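Local coordinates for prophage MuSo2, 43 kDa tail protein (Shewanella oneidensis, PDB 3CDD) that probably forms part of the baseplate hub of a Mu-like phage tail, assembling as three copies, at residues 33-38 and 71-76; 151-154 and 160-163; 241-246 and 271-276. All coordinates share one frame; numbering follows the deposited sequence. Where two conformers were deposited one is given.

Contact 1 (33-38 and 71-76); sequences GAFDLE and RVITGY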
loop_
_atom_site.group_PDB
_atom_site.type_symbol
_atom_site.label_atom_id
_atom_site.label_comp_id
_atom_site.label_asym_id
_atom_site.label_seq_id
_atom_site.Cartn_x
_atom_site.Cartn_y
_atom_site.Cartn_z
ATOM N N GLY A 33 -8.750 -19.304 -4.844
ATOM C CA GLY A 33 -7.389 -19.339 -5.374
ATOM C C GLY A 33 -7.226 -18.447 -6.588
ATOM O O GLY A 33 -7.753 -17.340 -6.617
ATOM N N ALA A 34 -6.514 -18.918 -7.607
ATOM C CA ALA A 34 -6.181 -18.019 -8.716
ATOM C C ALA A 34 -5.563 -18.767 -9.851
ATOM O O ALA A 34 -4.875 -19.750 -9.640
ATOM C CB ALA A 34 -5.196 -16.900 -8.222
ATOM N N PHE A 35 -5.801 -18.293 -11.070
ATOM C CA PHE A 35 -4.981 -18.693 -12.202
ATOM C C PHE A 35 -4.535 -17.473 -13.008
ATOM O O PHE A 35 -5.231 -16.470 -13.057
ATOM C CB PHE A 35 -5.673 -19.758 -13.091
ATOM C CG PHE A 35 -6.914 -19.277 -13.806
ATOM C CD1 PHE A 35 -6.824 -18.709 -15.086
ATOM C CD2 PHE A 35 -8.170 -19.437 -13.235
ATOM C CE1 PHE A 35 -7.941 -18.280 -15.767
ATOM C CE2 PHE A 35 -9.325 -19.003 -13.926
ATOM C CZ PHE A 35 -9.204 -18.417 -15.177
ATOM N N ASP A 36 -3.358 -17.570 -13.627
ATOM C CA ASP A 36 -2.843 -16.542 -14.533
ATOM C C ASP A 36 -2.072 -17.265 -15.636
ATOM O O ASP A 36 -1.136 -18.026 -15.354
ATOM C CB ASP A 36 -1.911 -15.579 -13.789
ATOM C CG ASP A 36 -2.070 -14.104 -14.224
ATOM O OD1 ASP A 36 -2.251 -13.790 -15.429
ATOM O OD2 ASP A 36 -2.002 -13.242 -13.320
ATOM N N LEU A 37 -2.476 -17.034 -16.883
ATOM C CA LEU A 37 -1.836 -17.648 -18.030
ATOM C C LEU A 37 -1.447 -16.585 -19.015
ATOM O O LEU A 37 -2.244 -15.673 -19.301
ATOM C CB LEU A 37 -2.728 -18.697 -18.682
ATOM C CG LEU A 37 -2.860 -19.947 -17.818
ATOM C CD1 LEU A 37 -4.125 -19.842 -16.975
ATOM C CD2 LEU A 37 -2.891 -21.210 -18.648
ATOM N N GLU A 38 -0.213 -16.678 -19.493
ATOM C CA GLU A 38 0.321 -15.714 -20.424
ATOM C C GLU A 38 1.024 -16.411 -21.595
ATOM O O GLU A 38 1.700 -17.431 -21.417
ATOM C CB GLU A 38 1.275 -14.785 -19.694
ATOM C CG GLU A 38 1.888 -13.718 -20.557
ATOM C CD GLU A 38 2.862 -12.873 -19.766
ATOM O OE1 GLU A 38 3.983 -13.357 -19.470
ATOM O OE2 GLU A 38 2.489 -11.737 -19.416
ATOM N N ARG A 71 -8.087 -32.310 -14.022
ATOM C CA ARG A 71 -8.521 -30.978 -13.636
ATOM C C ARG A 71 -7.647 -30.382 -12.532
ATOM O O ARG A 71 -7.378 -31.022 -11.518
ATOM C CB ARG A 71 -9.997 -30.999 -13.213
ATOM C CG ARG A 71 -10.631 -29.623 -13.026
ATOM C CD ARG A 71 -10.653 -28.779 -14.335
ATOM N NE ARG A 71 -11.317 -29.479 -15.443
ATOM C CZ ARG A 71 -12.640 -29.662 -15.552
ATOM N NH1 ARG A 71 -13.464 -29.189 -14.622
ATOM N NH2 ARG A 71 -13.152 -30.323 -16.600
ATOM N N VAL A 72 -7.212 -29.150 -12.749
ATOM C CA VAL A 72 -6.423 -28.421 -11.758
ATOM C C VAL A 72 -7.290 -27.324 -11.130
ATOM O O VAL A 72 -7.270 -27.123 -9.915
ATOM C CB VAL A 72 -5.128 -27.838 -12.387
ATOM C CG1 VAL A 72 -4.305 -27.051 -11.344
ATOM C CG2 VAL A 72 -4.270 -28.951 -12.980
ATOM N N ILE A 73 -8.059 -26.629 -11.966
ATOM C CA ILE A 73 -8.874 -25.489 -11.525
ATOM C C ILE A 73 -10.044 -25.274 -12.483
ATOM O O ILE A 73 -9.902 -25.389 -13.718
ATOM C CB ILE A 73 -8.037 -24.156 -11.319
ATOM C CG1 ILE A 73 -8.849 -23.089 -10.560
ATOM C CG2 ILE A 73 -7.442 -23.592 -12.665
ATOM C CD1 ILE A 73 -8.022 -21.886 -10.140
ATOM N N THR A 74 -11.198 -24.952 -11.896
ATOM C CA THR A 74 -12.436 -24.728 -12.632
ATOM C C THR A 74 -13.045 -23.398 -12.168
ATOM O O THR A 74 -13.379 -23.215 -10.981
ATOM C CB THR A 74 -13.442 -25.873 -12.373
ATOM O OG1 THR A 74 -12.823 -27.139 -12.641
ATOM C CG2 THR A 74 -14.708 -25.724 -13.221
ATOM N N GLY A 75 -13.197 -22.468 -13.104
ATOM C CA GLY A 75 -13.768 -21.163 -12.762
ATOM C C GLY A 75 -14.125 -20.306 -13.953
ATOM O O GLY A 75 -14.667 -20.800 -14.940
ATOM N N TYR A 76 -13.821 -19.016 -13.837
ATOM C CA TYR A 76 -14.163 -18.022 -14.839
ATOM C C TYR A 76 -13.005 -17.069 -15.064
ATOM O O TYR A 76 -12.234 -16.795 -14.161
ATOM C CB TYR A 76 -15.366 -17.194 -14.381
ATOM C CG TYR A 76 -16.562 -18.017 -14.025
ATOM C CD1 TYR A 76 -17.460 -18.432 -15.008
ATOM C CD2 TYR A 76 -16.800 -18.383 -12.704
ATOM C CE1 TYR A 76 -18.573 -19.209 -14.681
ATOM C CE2 TYR A 76 -17.917 -19.144 -12.364
ATOM C CZ TYR A 76 -18.791 -19.554 -13.356
ATOM O OH TYR A 76 -19.886 -20.316 -13.018
#
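Strands 34-38 and 71-76 cross at close to a right angle, 95° between their directions and 8.5 Å between axes, so that Phe35 and Ile73 meet side chain to side chain. The contact lies in the N-terminal GpP-like domain, a member of the phage-barrel clan, where both strands pair with strand 88-97 rather than with each other. A classic beta bulge, in which Val72 and Ile73 both face Val65, interrupts the second strand just where Ile73 turns inward. A chi1 of 66° places the Phe35 ring between Ile73 CD1 and Tyr76 O. Ile73 runs fully extended to CD1, and this methyl meets the ring at its edge, near its plane, 3.9 Å from Phe35 CD2. The same CD1 lies 3.8 Å from Ala34 O. Further along the ring, Phe35 CZ is 3.6 Å from Tyr76 O, approached obliquely. Ile24 touches both Phe35 and Ile73, and Cys63 also packs on Phe35. Tyr76, whose side chain leaves the backbone away from strand 34-38, makes a cation-pi contact with Arg248 of the second subunit. Arg71, whose NE is paired with Asp66, reaches within its own strand so that NH1 donates to Thr74 OG1 at 2.9 Å, nearly in the guanidinium plane.

Contact 2 (151-154 and 160-163); sequences QGET and ARLA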
loop_
_atom_site.group_PDB
_atom_site.type_symbol
_atom_site.label_atom_id
_atom_site.label_comp_id
_atom_site.label_asym_id
_atom_site.label_seq_id
_atom_site.Cartn_x
_atom_site.Cartn_y
_atom_site.Cartn_z
ATOM N N GLN A 151 -26.693 -6.831 6.068
ATOM C CA GLN A 151 -26.943 -6.045 4.862
ATOM C C GLN A 151 -25.803 -6.223 3.870
ATOM O O GLN A 151 -24.659 -5.852 4.165
ATOM C CB GLN A 151 -27.059 -4.553 5.191
ATOM C CG GLN A 151 -28.332 -4.096 5.872
ATOM C CD GLN A 151 -28.391 -2.569 6.019
ATOM O OE1 GLN A 151 -27.558 -1.842 5.458
ATOM N NE2 GLN A 151 -29.372 -2.086 6.771
ATOM N N GLY A 152 -26.119 -6.774 2.697
ATOM C CA GLY A 152 -25.148 -6.876 1.599
ATOM C C GLY A 152 -24.105 -7.964 1.806
ATOM O O GLY A 152 -23.132 -8.064 1.050
ATOM N N GLU A 153 -24.315 -8.782 2.834
ATOM C CA GLU A 153 -23.449 -9.915 3.119
ATOM C C GLU A 153 -23.375 -10.840 1.912
ATOM O O GLU A 153 -24.389 -11.115 1.258
ATOM C CB GLU A 153 -23.980 -10.693 4.325
ATOM C CG GLU A 153 -22.932 -11.607 4.961
ATOM C CD GLU A 153 -23.332 -12.111 6.331
ATOM O OE1 GLU A 153 -24.557 -12.274 6.615
ATOM O OE2 GLU A 153 -22.398 -12.350 7.123
ATOM N N THR A 154 -22.169 -11.308 1.617
ATOM C CA THR A 154 -21.970 -12.247 0.523
ATOM C C THR A 154 -22.131 -13.698 1.030
ATOM O O THR A 154 -21.970 -13.950 2.223
ATOM C CB THR A 154 -20.560 -12.043 -0.095
ATOM O OG1 THR A 154 -19.569 -12.456 0.848
ATOM C CG2 THR A 154 -20.342 -10.561 -0.443
ATOM N N ALA A 160 -18.609 -18.310 6.129
ATOM C CA ALA A 160 -17.370 -18.264 6.895
ATOM C C ALA A 160 -17.645 -17.954 8.374
ATOM O O ALA A 160 -17.071 -18.601 9.249
ATOM C CB ALA A 160 -16.365 -17.260 6.274
ATOM N N ARG A 161 -18.538 -17.008 8.660
ATOM C CA ARG A 161 -18.883 -16.738 10.065
ATOM C C ARG A 161 -19.588 -17.922 10.760
ATOM O O ARG A 161 -19.256 -18.279 11.893
ATOM C CB ARG A 161 -19.611 -15.403 10.274
ATOM C CG ARG A 161 -20.920 -15.168 9.520
ATOM C CD ARG A 161 -21.575 -13.887 10.082
ATOM N NE ARG A 161 -22.820 -13.461 9.432
ATOM C CZ ARG A 161 -24.044 -13.752 9.874
ATOM N NH1 ARG A 161 -24.210 -14.504 10.963
ATOM N NH2 ARG A 161 -25.116 -13.291 9.231
ATOM N N LEU A 162 -20.512 -18.559 10.062
ATOM C CA LEU A 162 -21.124 -19.797 10.555
ATOM C C LEU A 162 -20.076 -20.897 10.805
ATOM O O LEU A 162 -20.080 -21.535 11.868
ATOM C CB LEU A 162 -22.200 -20.286 9.574
ATOM C CG LEU A 162 -23.386 -19.349 9.275
ATOM C CD1 LEU A 162 -24.332 -20.008 8.267
ATOM C CD2 LEU A 162 -24.157 -18.948 10.519
ATOM N N ALA A 163 -19.196 -21.111 9.819
ATOM C CA ALA A 163 -18.119 -22.100 9.908
ATOM C C ALA A 163 -17.313 -21.936 11.200
ATOM O O ALA A 163 -16.923 -22.917 11.843
ATOM C CB ALA A 163 -17.196 -21.992 8.691
#
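The carboxylate of Glu153 meets the guanidinium of Arg161 at its edge, and the two planes lie only 16° apart. The grip is side-on and uses two nitrogens, each on its own oxygen. Arg161 NE gives a short bond of 2.6 Å to Glu153 OE2, while Arg161 NH2 donates to Glu153 OE1 at 2.9 Å. Both oxygens use their syn lone pairs, and the bonds are fairly straight, 165° at NE. This bidentate salt bridge ties the loop after strand 144-148 to the side of helix 155-164, in the gp44-like second domain. The loop runs straight into that helix through Thr154, the N-cap: its side chain caps a backbone N of the helix start and its own N donates to Glu157 OE1, consistent with a capping box. With CG anti to the backbone N (chi1 -162°), the extended chain of Glu153 brings its carboxylate to the guanidinium edge. Glu150 joins from the same loop, its OE2 in a second salt bridge to Arg161 NE and its backbone N donating to Glu153 OE1. Arg161 and that amide would be expected to stabilise the buried Glu153 as a carboxylate, the arginine probably offsetting the repulsion between the two acids. Gln151 packs on Val255 of the second subunit.

Contact 3 (241-246 and 271-276); sequences VTDSEI and WERQRS
Arg273 of helix 262-278 reaches across to Val241, Thr242 and Asp243, joining the helix to the edge strand 239-242 of a three-stranded mixed sheet. The tight part lies at the strand. Arg273 leaves the helix extended as far as CD and then bends (chi3 60°), which brings its guanidinium to the strand's end. There NH1 donates to Thr242 O at 2.7 Å, with the oxygen close to the guanidinium plane and the donor nearly in line with the C=O bond (169°). Val241 CG1 sits over one face of the group, near its rim, 3.5 Å from Arg273 NH1. The aliphatic part is packed as well, Arg273 CD lying 3.8 Å from Asp243 CB. Phe214 of the neighbouring strand touches Arg273 and Ser276.

Farther on the contact becomes looser and polar. The side chain of Thr242 leaves its backbone away from the helix segment, and the type I turn from Asp243 to Ile246 lies at the surface of the assembly. Asp243 makes no ion pair with Arg273; their planes are steeply turned, 83° apart. Its OD1 instead accepts from Glu245 N in an Asx turn, and its OD2 pairs with Arg210, which also holds Glu245. A water bridges to the helix, donating to Asp243 OD2 at 2.7 Å and lying 2.9 Å from Ser276 OG.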
loop_
_atom_site.group_PDB
_atom_site.type_symbol
_atom_site.label_atom_id
_atom_site.label_comp_id
_atom_site.label_asym_id
_atom_site.label_seq_id
_atom_site.Cartn_x
_atom_site.Cartn_y
_atom_site.Cartn_z
ATOM N N VAL A 241 -5.385 -15.900 28.136
ATOM C CA VAL A 241 -4.867 -17.068 27.434
ATOM C C VAL A 241 -3.349 -16.915 27.294
ATOM O O VAL A 241 -2.857 -15.993 26.644
ATOM C CB VAL A 241 -5.544 -17.257 26.058
ATOM C CG1 VAL A 241 -4.829 -18.335 25.246
ATOM C CG2 VAL A 241 -7.029 -17.598 26.243
ATOM N N THR A 242 -2.625 -17.824 27.935
ATOM C CA THR A 242 -1.179 -17.830 27.919
ATOM C C THR A 242 -0.640 -18.491 26.650
ATOM O O THR A 242 -1.210 -19.459 26.132
ATOM C CB THR A 242 -0.601 -18.531 29.176
ATOM O OG1 THR A 242 0.797 -18.255 29.269
ATOM C CG2 THR A 242 -0.782 -20.050 29.102
ATOM N N ASP A 243 0.451 -17.944 26.136
ATOM C CA ASP A 243 1.222 -18.618 25.110
ATOM C C ASP A 243 2.602 -18.856 25.699
ATOM O O ASP A 243 3.437 -17.938 25.775
ATOM C CB ASP A 243 1.297 -17.783 23.830
ATOM C CG ASP A 243 2.124 -18.459 22.733
ATOM O OD1 ASP A 243 2.759 -19.512 22.978
ATOM O OD2 ASP A 243 2.144 -17.927 21.607
ATOM N N SER A 244 2.826 -20.097 26.107
ATOM C CA SER A 244 4.037 -20.511 26.797
ATOM C C SER A 244 5.277 -20.611 25.899
ATOM O O SER A 244 6.391 -20.799 26.400
ATOM C CB SER A 244 3.787 -21.858 27.461
ATOM O OG SER A 244 3.381 -22.787 26.473
ATOM N N GLU A 245 5.091 -20.505 24.584
ATOM C CA GLU A 245 6.223 -20.463 23.657
ATOM C C GLU A 245 7.014 -19.161 23.801
ATOM O O GLU A 245 8.208 -19.111 23.501
ATOM C CB GLU A 245 5.757 -20.634 22.204
ATOM C CG GLU A 245 5.102 -22.001 21.910
ATOM C CD GLU A 245 4.742 -22.226 20.426
ATOM O OE1 GLU A 245 5.235 -21.476 19.542
ATOM O OE2 GLU A 245 3.962 -23.176 20.156
ATOM N N ILE A 246 6.339 -18.110 24.265
ATOM C CA ILE A 246 6.918 -16.766 24.311
ATOM C C ILE A 246 7.419 -16.471 25.711
ATOM O O ILE A 246 6.627 -16.122 26.583
ATOM C CB ILE A 246 5.888 -15.685 23.861
ATOM C CG1 ILE A 246 5.239 -16.047 22.514
ATOM C CG2 ILE A 246 6.513 -14.277 23.833
ATOM C CD1 ILE A 246 6.174 -16.646 21.449
ATOM N N TRP A 271 -8.374 -18.598 20.107
ATOM C CA TRP A 271 -8.389 -18.258 18.684
ATOM C C TRP A 271 -7.318 -17.213 18.364
ATOM O O TRP A 271 -6.708 -17.244 17.289
ATOM C CB TRP A 271 -9.778 -17.745 18.262
ATOM C CG TRP A 271 -9.772 -16.937 16.986
ATOM C CD1 TRP A 271 -9.350 -15.637 16.839
ATOM C CD2 TRP A 271 -10.194 -17.368 15.684
ATOM N NE1 TRP A 271 -9.483 -15.243 15.528
ATOM C CE2 TRP A 271 -10.002 -16.281 14.800
ATOM C CE3 TRP A 271 -10.718 -18.565 15.178
ATOM C CZ2 TRP A 271 -10.309 -16.357 13.435
ATOM C CZ3 TRP A 271 -11.033 -18.641 13.808
ATOM C CH2 TRP A 271 -10.824 -17.543 12.957
ATOM N N GLU A 272 -7.101 -16.296 19.305
ATOM C CA GLU A 272 -6.166 -15.205 19.122
ATOM C C GLU A 272 -4.723 -15.696 19.140
ATOM O O GLU A 272 -3.917 -15.292 18.290
ATOM C CB GLU A 272 -6.377 -14.138 20.192
ATOM C CG GLU A 272 -6.238 -12.735 19.653
ATOM C CD GLU A 272 -7.420 -12.327 18.799
ATOM O OE1 GLU A 272 -8.533 -12.178 19.349
ATOM O OE2 GLU A 272 -7.231 -12.148 17.578
ATOM N N ARG A 273 -4.412 -16.568 20.108
ATOM C CA ARG A 273 -3.104 -17.234 20.202
ATOM C C ARG A 273 -2.848 -18.066 18.945
ATOM O O ARG A 273 -1.764 -18.016 18.361
ATOM C CB ARG A 273 -3.029 -18.124 21.454
ATOM C CG ARG A 273 -1.717 -18.894 21.599
ATOM C CD ARG A 273 -1.725 -19.843 22.781
ATOM N NE ARG A 273 -2.783 -20.844 22.665
ATOM C CZ ARG A 273 -3.323 -21.496 23.696
ATOM N NH1 ARG A 273 -2.899 -21.262 24.935
ATOM N NH2 ARG A 273 -4.296 -22.375 23.493
ATOM N N GLN A 274 -3.868 -18.800 18.517
ATOM C CA GLN A 274 -3.752 -19.655 17.350
ATOM C C GLN A 274 -3.528 -18.869 16.060
ATOM O O GLN A 274 -2.780 -19.310 15.185
ATOM C CB GLN A 274 -4.966 -20.587 17.245
ATOM C CG GLN A 274 -4.589 -22.060 17.189
ATOM C CD GLN A 274 -3.277 -22.386 17.940
ATOM O OE1 GLN A 274 -2.428 -23.135 17.428
ATOM N NE2 GLN A 274 -3.105 -21.819 19.145
ATOM N N ARG A 275 -4.159 -17.702 15.955
ATOM C CA ARG A 275 -4.004 -16.850 14.780
ATOM C C ARG A 275 -2.621 -16.194 14.707
ATOM O O ARG A 275 -2.070 -16.050 13.617
ATOM C CB ARG A 275 -5.090 -15.778 14.750
ATOM C CG ARG A 275 -4.950 -14.782 13.603
ATOM C CD ARG A 275 -5.974 -13.671 13.708
ATOM N NE ARG A 275 -7.269 -14.070 13.164
ATOM C CZ ARG A 275 -7.659 -13.843 11.912
ATOM N NH1 ARG A 275 -6.856 -13.218 11.056
ATOM N NH2 ARG A 275 -8.859 -14.237 11.515
ATOM N N SER A 276 -2.079 -15.792 15.857
ATOM C CA SER A 276 -0.784 -15.119 15.904
ATOM C C SER A 276 0.343 -16.099 15.598
ATOM O O SER A 276 1.378 -15.710 15.047
ATOM C CB SER A 276 -0.545 -14.447 17.255
ATOM O OG SER A 276 -0.265 -15.398 18.268
HETATM O O HOH W 1 1.684 -15.624 20.365
#

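The three contacts follow one another along the chain, each closing before the next opens, and none touches another. Contact 1 belongs to the N-terminal barrel-type domain and contact 2 to the gp44-like second domain, with 25 Å between their centres. Contacts 1 and 3 lie on opposite sides of the chain's centre, their own centres 36 Å apart. Contacts 2 and 3 come nearest, with about 7 Å between closest atoms although their centres are 26 Å apart; Lys164, at the end of the helix that carries Arg161, makes a cation-pi contact with Trp271 of helix 262-278. Contacts 1 and 2 each reach the second subunit, whereas no other chain of the assembly touches the segments of contact 3.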